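Side-chain contacts in DNA polymerase sliding clamp 2 (Sulfolobus tokodaii, PDB 3AIZ), which serves as a subunit of a ring that encircles DNA as a moving platform, tethering DNA polymerase and other proteins during replication: residues D43-V48 and I202-D207; K206-V211 and F242-R247. One frame throughout, in Å; residues are numbered along the deposited sequence.

Interaction 1 (D43-V48 and I202-D207)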
ATOM      1  N   ASP A  43      20.867  -2.257  36.742  1.00 52.30           N
ATOM      2  CA  ASP A  43      21.742  -3.370  37.103  1.00 47.25           C
ATOM      3  C   ASP A  43      23.195  -2.918  37.257  1.00 46.25           C
ATOM      4  O   ASP A  43      24.049  -3.684  37.702  1.00 49.18           O
ATOM      5  CB  ASP A  43      21.639  -4.500  36.073  1.00 46.18           C
ATOM      6  CG  ASP A  43      21.908  -4.029  34.657  1.00 49.45           C
ATOM      7  OD1 ASP A  43      21.164  -3.153  34.165  1.00 51.36           O
ATOM      8  OD2 ASP A  43      22.859  -4.540  34.030  1.00 46.08           O
ATOM      9  N   LYS A  44      23.462  -1.672  36.877  1.00 46.05           N
ATOM     10  CA  LYS A  44      24.778  -1.064  37.053  1.00 46.38           C
ATOM     11  C   LYS A  44      25.872  -1.753  36.241  1.00 40.88           C
ATOM     12  O   LYS A  44      27.058  -1.540  36.485  1.00 41.63           O
ATOM     13  CB  LYS A  44      25.163  -1.035  38.535  1.00 43.30           C
ATOM     14  CG  LYS A  44      24.176  -0.290  39.420  1.00 45.19           C
ATOM     15  CD  LYS A  44      23.993   1.146  38.955  1.00 49.38           C
ATOM     16  CE  LYS A  44      23.086   1.922  39.897  1.00 52.89           C
ATOM     17  NZ  LYS A  44      21.737   1.303  40.006  1.00 52.23           N
ATOM     18  N   VAL A  45      25.474  -2.567  35.270  1.00 38.27           N
ATOM     19  CA  VAL A  45      26.439  -3.297  34.457  1.00 39.68           C
ATOM     20  C   VAL A  45      26.834  -2.519  33.205  1.00 38.76           C
ATOM     21  O   VAL A  45      27.973  -2.608  32.742  1.00 38.43           O
ATOM     22  CB  VAL A  45      25.899  -4.683  34.048  1.00 39.74           C
ATOM     23  CG1 VAL A  45      26.892  -5.396  33.145  1.00 37.22           C
ATOM     24  CG2 VAL A  45      25.600  -5.518  35.282  1.00 43.79           C
ATOM     25  N   LEU A  46      25.895  -1.752  32.664  1.00 36.58           N
ATOM     26  CA  LEU A  46      26.131  -1.019  31.427  1.00 33.27           C
ATOM     27  C   LEU A  46      25.983   0.484  31.620  1.00 35.23           C
ATOM     28  O   LEU A  46      24.957   0.957  32.111  1.00 37.37           O
ATOM     29  CB  LEU A  46      25.163  -1.490  30.339  1.00 34.48           C
ATOM     30  CG  LEU A  46      25.224  -0.739  29.008  1.00 30.72           C
ATOM     31  CD1 LEU A  46      26.548  -0.997  28.309  1.00 32.54           C
ATOM     32  CD2 LEU A  46      24.063  -1.140  28.120  1.00 31.33           C
ATOM     33  N   MET A  47      27.009   1.229  31.226  1.00 34.90           N
ATOM     34  CA  MET A  47      26.950   2.685  31.252  1.00 36.64           C
ATOM     35  C   MET A  47      26.856   3.243  29.840  1.00 37.35           C
ATOM     36  O   MET A  47      27.780   3.092  29.042  1.00 37.50           O
ATOM     37  CB  MET A  47      28.174   3.271  31.954  1.00 36.19           C
ATOM     38  CG  MET A  47      28.266   4.787  31.852  1.00 38.45           C
ATOM     39  SD  MET A  47      29.644   5.475  32.784  1.00 40.26           S
ATOM     40  CE  MET A  47      29.201   4.970  34.445  1.00 44.58           C
ATOM     41  N   VAL A  48      25.736   3.887  29.533  1.00 37.73           N
ATOM     42  CA  VAL A  48      25.549   4.483  28.218  1.00 38.10           C
ATOM     43  C   VAL A  48      25.943   5.955  28.233  1.00 41.22           C
ATOM     44  O   VAL A  48      25.470   6.727  29.066  1.00 42.06           O
ATOM     45  CB  VAL A  48      24.097   4.345  27.731  1.00 38.78           C
ATOM     46  CG1 VAL A  48      23.962   4.897  26.323  1.00 36.98           C
ATOM     47  CG2 VAL A  48      23.663   2.890  27.774  1.00 41.00           C
ATOM     48  N   ILE A 202      26.091 -11.807  27.559  1.00 40.76           N
ATOM     49  CA  ILE A 202      25.655 -11.848  26.168  1.00 39.23           C
ATOM     50  C   ILE A 202      24.484 -10.903  25.939  1.00 40.42           C
ATOM     51  O   ILE A 202      24.413 -10.228  24.915  1.00 38.25           O
ATOM     52  CB  ILE A 202      25.248 -13.266  25.730  1.00 44.00           C
ATOM     53  CG1 ILE A 202      26.468 -14.183  25.707  1.00 44.26           C
ATOM     54  CG2 ILE A 202      24.597 -13.237  24.356  1.00 42.55           C
ATOM     55  CD1 ILE A 202      26.327 -15.348  24.760  1.00 39.91           C
ATOM     56  N   GLU A 203      23.568 -10.862  26.900  1.00 44.17           N
ATOM     57  CA  GLU A 203      22.413  -9.976  26.819  1.00 45.24           C
ATOM     58  C   GLU A 203      22.849  -8.539  26.562  1.00 42.20           C
ATOM     59  O   GLU A 203      22.298  -7.855  25.700  1.00 42.77           O
ATOM     60  CB  GLU A 203      21.592 -10.051  28.108  1.00 50.00           C
ATOM     61  CG  GLU A 203      20.967 -11.412  28.369  1.00 58.52           C
ATOM     62  CD  GLU A 203      19.893 -11.763  27.358  1.00 70.29           C
ATOM     63  OE1 GLU A 203      19.283 -10.831  26.790  1.00 70.85           O
ATOM     64  OE2 GLU A 203      19.655 -12.969  27.133  1.00 72.58           O
ATOM     65  N   VAL A 204      23.850  -8.090  27.310  1.00 38.69           N
ATOM     66  CA  VAL A 204      24.316  -6.715  27.211  1.00 37.14           C
ATOM     67  C   VAL A 204      25.191  -6.501  25.982  1.00 35.28           C
ATOM     68  O   VAL A 204      24.992  -5.550  25.226  1.00 36.81           O
ATOM     69  CB  VAL A 204      25.100  -6.300  28.464  1.00 34.97           C
ATOM     70  CG1 VAL A 204      25.480  -4.832  28.385  1.00 34.57           C
ATOM     71  CG2 VAL A 204      24.276  -6.576  29.710  1.00 35.40           C
ATOM     72  N   LEU A 205      26.159  -7.389  25.787  1.00 33.25           N
ATOM     73  CA  LEU A 205      27.075  -7.279  24.661  1.00 34.12           C
ATOM     74  C   LEU A 205      26.321  -7.342  23.334  1.00 36.21           C
ATOM     75  O   LEU A 205      26.689  -6.677  22.365  1.00 36.58           O
ATOM     76  CB  LEU A 205      28.130  -8.384  24.723  1.00 33.95           C
ATOM     77  CG  LEU A 205      29.382  -8.154  23.879  1.00 37.62           C
ATOM     78  CD1 LEU A 205      30.123  -6.926  24.380  1.00 39.27           C
ATOM     79  CD2 LEU A 205      30.285  -9.375  23.909  1.00 36.76           C
ATOM     80  N   LYS A 206      25.262  -8.143  23.300  1.00 36.94           N
ATOM     81  CA  LYS A 206      24.435  -8.285  22.108  1.00 37.40           C
ATOM     82  C   LYS A 206      23.728  -6.974  21.776  1.00 37.67           C
ATOM     83  O   LYS A 206      23.838  -6.463  20.662  1.00 37.83           O
ATOM     84  CB  LYS A 206      23.403  -9.394  22.314  1.00 40.28           C
ATOM     85  CG  LYS A 206      22.541  -9.694  21.100  1.00 45.19           C
ATOM     86  CD  LYS A 206      21.254 -10.396  21.511  1.00 49.07           C
ATOM     87  CE  LYS A 206      21.529 -11.542  22.474  1.00 49.96           C
ATOM     88  NZ  LYS A 206      20.275 -12.205  22.931  1.00 52.48           N
ATOM     89  N   ASP A 207      23.003  -6.434  22.752  1.00 38.41           N
ATOM     90  CA  ASP A 207      22.281  -5.176  22.579  1.00 38.94           C
ATOM     91  C   ASP A 207      23.196  -4.052  22.104  1.00 36.81           C
ATOM     92  O   ASP A 207      22.881  -3.348  21.144  1.00 35.34           O
ATOM     93  CB  ASP A 207      21.596  -4.766  23.884  1.00 39.68           C
ATOM     94  CG  ASP A 207      20.479  -5.710  24.278  1.00 46.83           C
ATOM     95  OD1 ASP A 207      20.133  -6.596  23.467  1.00 49.82           O
ATOM     96  OD2 ASP A 207      19.944  -5.561  25.397  1.00 50.84           O
TER

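Interaction 2 (K206-V211 and F242-R247)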
ATOM      1  N   LYS A 206      25.262  -8.143  23.300  1.00 36.94           N
ATOM      2  CA  LYS A 206      24.435  -8.285  22.108  1.00 37.40           C
ATOM      3  C   LYS A 206      23.728  -6.974  21.776  1.00 37.67           C
ATOM      4  O   LYS A 206      23.838  -6.463  20.662  1.00 37.83           O
ATOM      5  CB  LYS A 206      23.403  -9.394  22.314  1.00 40.28           C
ATOM      6  CG  LYS A 206      22.541  -9.694  21.100  1.00 45.19           C
ATOM      7  CD  LYS A 206      21.254 -10.396  21.511  1.00 49.07           C
ATOM      8  CE  LYS A 206      21.529 -11.542  22.474  1.00 49.96           C
ATOM      9  NZ  LYS A 206      20.275 -12.205  22.931  1.00 52.48           N
ATOM     10  N   ASP A 207      23.003  -6.434  22.752  1.00 38.41           N
ATOM     11  CA  ASP A 207      22.281  -5.176  22.579  1.00 38.94           C
ATOM     12  C   ASP A 207      23.196  -4.052  22.104  1.00 36.81           C
ATOM     13  O   ASP A 207      22.881  -3.348  21.144  1.00 35.34           O
ATOM     14  CB  ASP A 207      21.596  -4.766  23.884  1.00 39.68           C
ATOM     15  CG  ASP A 207      20.479  -5.710  24.278  1.00 46.83           C
ATOM     16  OD1 ASP A 207      20.133  -6.596  23.467  1.00 49.82           O
ATOM     17  OD2 ASP A 207      19.944  -5.561  25.397  1.00 50.84           O
ATOM     18  N   VAL A 208      24.326  -3.888  22.785  1.00 32.51           N
ATOM     19  CA  VAL A 208      25.296  -2.860  22.431  1.00 33.39           C
ATOM     20  C   VAL A 208      25.821  -3.052  21.012  1.00 35.64           C
ATOM     21  O   VAL A 208      25.733  -2.147  20.182  1.00 34.82           O
ATOM     22  CB  VAL A 208      26.487  -2.847  23.411  1.00 33.41           C
ATOM     23  CG1 VAL A 208      27.556  -1.872  22.937  1.00 31.18           C
ATOM     24  CG2 VAL A 208      26.017  -2.490  24.810  1.00 34.50           C
ATOM     25  N   PHE A 209      26.367  -4.233  20.743  1.00 35.40           N
ATOM     26  CA  PHE A 209      26.924  -4.549  19.431  1.00 34.99           C
ATOM     27  C   PHE A 209      25.949  -4.239  18.301  1.00 35.29           C
ATOM     28  O   PHE A 209      26.333  -3.672  17.279  1.00 35.85           O
ATOM     29  CB  PHE A 209      27.351  -6.016  19.371  1.00 34.08           C
ATOM     30  CG  PHE A 209      28.755  -6.257  19.843  1.00 36.61           C
ATOM     31  CD1 PHE A 209      29.339  -5.418  20.777  1.00 33.61           C
ATOM     32  CD2 PHE A 209      29.491  -7.325  19.356  1.00 37.30           C
ATOM     33  CE1 PHE A 209      30.631  -5.636  21.212  1.00 34.98           C
ATOM     34  CE2 PHE A 209      30.784  -7.549  19.789  1.00 35.60           C
ATOM     35  CZ  PHE A 209      31.354  -6.704  20.718  1.00 36.40           C
ATOM     36  N   LYS A 210      24.689  -4.613  18.493  1.00 36.55           N
ATOM     37  CA  LYS A 210      23.660  -4.383  17.486  1.00 37.63           C
ATOM     38  C   LYS A 210      23.531  -2.895  17.172  1.00 38.33           C
ATOM     39  O   LYS A 210      23.295  -2.508  16.028  1.00 41.64           O
ATOM     40  CB  LYS A 210      22.320  -4.952  17.959  1.00 38.36           C
ATOM     41  CG  LYS A 210      21.202  -4.885  16.931  1.00 39.88           C
ATOM     42  CD  LYS A 210      19.972  -5.639  17.418  1.00 48.57           C
ATOM     43  CE  LYS A 210      18.807  -5.506  16.445  1.00 60.81           C
ATOM     44  NZ  LYS A 210      18.328  -4.097  16.330  1.00 59.94           N
ATOM     45  N   VAL A 211      23.701  -2.066  18.197  1.00 36.18           N
ATOM     46  CA  VAL A 211      23.584  -0.618  18.054  1.00 36.91           C
ATOM     47  C   VAL A 211      24.767  -0.008  17.301  1.00 37.62           C
ATOM     48  O   VAL A 211      24.610   0.972  16.573  1.00 37.15           O
ATOM     49  CB  VAL A 211      23.450   0.066  19.432  1.00 37.36           C
ATOM     50  CG1 VAL A 211      23.599   1.574  19.302  1.00 37.15           C
ATOM     51  CG2 VAL A 211      22.120  -0.292  20.073  1.00 38.83           C
ATOM     52  N   PHE A 242      30.085   3.179  25.247  1.00 32.61           N
ATOM     53  CA  PHE A 242      29.522   2.185  26.149  1.00 31.00           C
ATOM     54  C   PHE A 242      30.582   1.618  27.080  1.00 29.71           C
ATOM     55  O   PHE A 242      31.747   1.496  26.710  1.00 32.70           O
ATOM     56  CB  PHE A 242      28.867   1.051  25.360  1.00 31.95           C
ATOM     57  CG  PHE A 242      27.707   1.491  24.516  1.00 31.29           C
ATOM     58  CD1 PHE A 242      27.890   1.828  23.186  1.00 29.40           C
ATOM     59  CD2 PHE A 242      26.433   1.563  25.053  1.00 31.46           C
ATOM     60  CE1 PHE A 242      26.825   2.231  22.406  1.00 30.53           C
ATOM     61  CE2 PHE A 242      25.363   1.966  24.279  1.00 33.26           C
ATOM     62  CZ  PHE A 242      25.560   2.300  22.954  1.00 34.31           C
ATOM     63  N   TRP A 243      30.166   1.279  28.293  1.00 29.63           N
ATOM     64  CA  TRP A 243      31.034   0.599  29.241  1.00 32.46           C
ATOM     65  C   TRP A 243      30.318  -0.620  29.802  1.00 32.52           C
ATOM     66  O   TRP A 243      29.249  -0.501  30.402  1.00 31.95           O
ATOM     67  CB  TRP A 243      31.453   1.537  30.374  1.00 35.15           C
ATOM     68  CG  TRP A 243      32.516   2.519  29.985  1.00 34.84           C
ATOM     69  CD1 TRP A 243      32.337   3.820  29.617  1.00 38.36           C
ATOM     70  CD2 TRP A 243      33.927   2.277  29.929  1.00 36.26           C
ATOM     71  NE1 TRP A 243      33.549   4.404  29.336  1.00 37.85           N
ATOM     72  CE2 TRP A 243      34.540   3.478  29.520  1.00 37.83           C
ATOM     73  CE3 TRP A 243      34.731   1.162  30.186  1.00 36.49           C
ATOM     74  CZ2 TRP A 243      35.920   3.595  29.362  1.00 37.55           C
ATOM     75  CZ3 TRP A 243      36.100   1.280  30.028  1.00 34.79           C
ATOM     76  CH2 TRP A 243      36.679   2.487  29.619  1.00 38.63           C
ATOM     77  N   ILE A 244      30.907  -1.793  29.594  1.00 35.27           N
ATOM     78  CA  ILE A 244      30.313  -3.041  30.059  1.00 33.96           C
ATOM     79  C   ILE A 244      31.103  -3.614  31.227  1.00 32.14           C
ATOM     80  O   ILE A 244      32.311  -3.822  31.127  1.00 32.03           O
ATOM     81  CB  ILE A 244      30.242  -4.099  28.935  1.00 32.45           C
ATOM     82  CG1 ILE A 244      29.341  -3.624  27.792  1.00 32.15           C
ATOM     83  CG2 ILE A 244      29.729  -5.419  29.481  1.00 35.81           C
ATOM     84  CD1 ILE A 244      29.967  -2.569  26.910  1.00 33.00           C
ATOM     85  N   ALA A 245      30.418  -3.864  32.336  1.00 31.30           N
ATOM     86  CA  ALA A 245      31.050  -4.493  33.487  1.00 34.38           C
ATOM     87  C   ALA A 245      31.288  -5.966  33.191  1.00 38.91           C
ATOM     88  O   ALA A 245      30.365  -6.682  32.799  1.00 40.68           O
ATOM     89  CB  ALA A 245      30.186  -4.330  34.725  1.00 37.35           C
ATOM     90  N   PRO A 246      32.534  -6.425  33.370  1.00 37.46           N
ATOM     91  CA  PRO A 246      32.877  -7.828  33.123  1.00 38.01           C
ATOM     92  C   PRO A 246      32.317  -8.725  34.216  1.00 40.13           C
ATOM     93  O   PRO A 246      32.036  -8.246  35.314  1.00 41.64           O
ATOM     94  CB  PRO A 246      34.404  -7.821  33.190  1.00 36.85           C
ATOM     95  CG  PRO A 246      34.723  -6.704  34.111  1.00 34.51           C
ATOM     96  CD  PRO A 246      33.697  -5.645  33.826  1.00 36.33           C
ATOM     97  N   ARG A 247      32.147 -10.008  33.916  1.00 38.96           N
ATOM     98  CA  ARG A 247      31.745 -10.970  34.930  1.00 40.27           C
ATOM     99  C   ARG A 247      32.985 -11.497  35.635  1.00 43.71           C
ATOM    100  O   ARG A 247      33.862 -12.087  35.005  1.00 44.24           O
ATOM    101  CB  ARG A 247      30.965 -12.128  34.308  1.00 43.67           C
ATOM    102  CG  ARG A 247      29.614 -11.741  33.735  1.00 50.28           C
ATOM    103  CD  ARG A 247      28.840 -12.978  33.311  1.00 57.62           C
ATOM    104  NE  ARG A 247      27.565 -12.652  32.678  1.00 62.16           N
ATOM    105  CZ  ARG A 247      26.418 -12.510  33.335  1.00 66.28           C
ATOM    106  NH1 ARG A 247      26.382 -12.663  34.651  1.00 67.31           N
ATOM    107  NH2 ARG A 247      25.306 -12.213  32.674  1.00 63.56           N
TER

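Interaction 1 (D43-V48 and I202-D207)
The carbonyl oxygen of Leu46 and the carboxylate oxygen OD1 of Asp43 both hydrogen-bond to the hydroxyl OG1 of Thr41, probably sharing its single proton. This ties the turn together just where strand 46-53 begins. The side chain of Leu46 meets Val204 of helix 202-211, and that meeting is wholly apolar. One methyl group carries most of it. CG1 of Val204 lies 3.9 Å from CB of Leu46. The same methyl is 4.0 Å from both CD1 and CD2 of Leu46, and 4.1 Å from its CG. It therefore rests alongside the whole leucine branch instead of meeting a single end carbon. The two side chains run past each other in opposite directions. Leu46 has its CG anti to the backbone N (chi1 176°), which lays the branch alongside Val204. In Val204 the anti branch is CG1 (chi1 -176°), and CG2 sits beside the backbone N. CG2 is turned to the loop before strand 46-53, where it comes within 4.5 Å of CG1 of Val45, a looser contact at a partly exposed margin. The backbones stay well apart: the nearest CA atoms, those of Leu46 and Val204, are 7.3 Å from each other. The turn of the helix is held by its own bonding, with Lys206 N to Ile202 O at 2.8 Å. Leu46 also packs on Phe242 and Ile244 of strand 239-244. On another side of the helix, Ile202 and Leu205 pack on Val157 of strand 156-161. The contact joins a strand of the N-terminal PCNA domain to a helix of the C-terminal one. Such packing of helices against a sheet that passes from one domain to the next is characteristic of the two-domain PCNA fold.

Interaction 2 (K206-V211 and F242-R247)
Val208 lays a methyl over one face of the Phe242 ring, joining helix 202-211 to strand 239-244 in the helix-on-sheet layer of the C-terminal PCNA domain. Helix and strand run nearly antiparallel, at 157°, with their short axes 10.4 Å apart. The aromatic contact is a CH-pi interaction. CG1 of Val208 stands 4.0 Å from the centroid of the Phe242 ring and 23° off its normal. It is displaced toward the rim, so its nearest ring atoms are CG and CD1 of Phe242. With chi2 at 94° the ring stands about perpendicular to the plane of CA, CB and CG, and one face is turned to Val208. The other methyl of Val208, CG2, passes beside CD2 of Phe242 and reaches toward CD1 of Ile244, 4.5 Å away. Phe242 and Ile244, two residues apart on the strand, thus both meet one valine, from different directions. Leu20 also touches Val208, while Val48 and Val232, from the strands next to 239-244, pack against Phe242. Three residues on, just under one helical turn, Val211 meets the far end of the ring obliquely: its CG1 lies 4.2 Å from CZ of Phe242.

In the fold
Both interactions use helix 202-211, and their strands, 46-53 and 239-244, are antiparallel neighbours. Met47 N and Trp243 O, 2.9 Å apart, probably form one of the hydrogen bonds between them. Interaction 1 joins the two domains and is partly buried, thinning out at the turn before its strand. Interaction 2 stays within the C-terminal domain and is buried. Both are apolar, but the first has only aliphatic groups, whereas the second centres on an aromatic face. Leu46 links them: it packs on Val208 as well as Val204, one helical turn apart. One helix thus lies against strands from both domains.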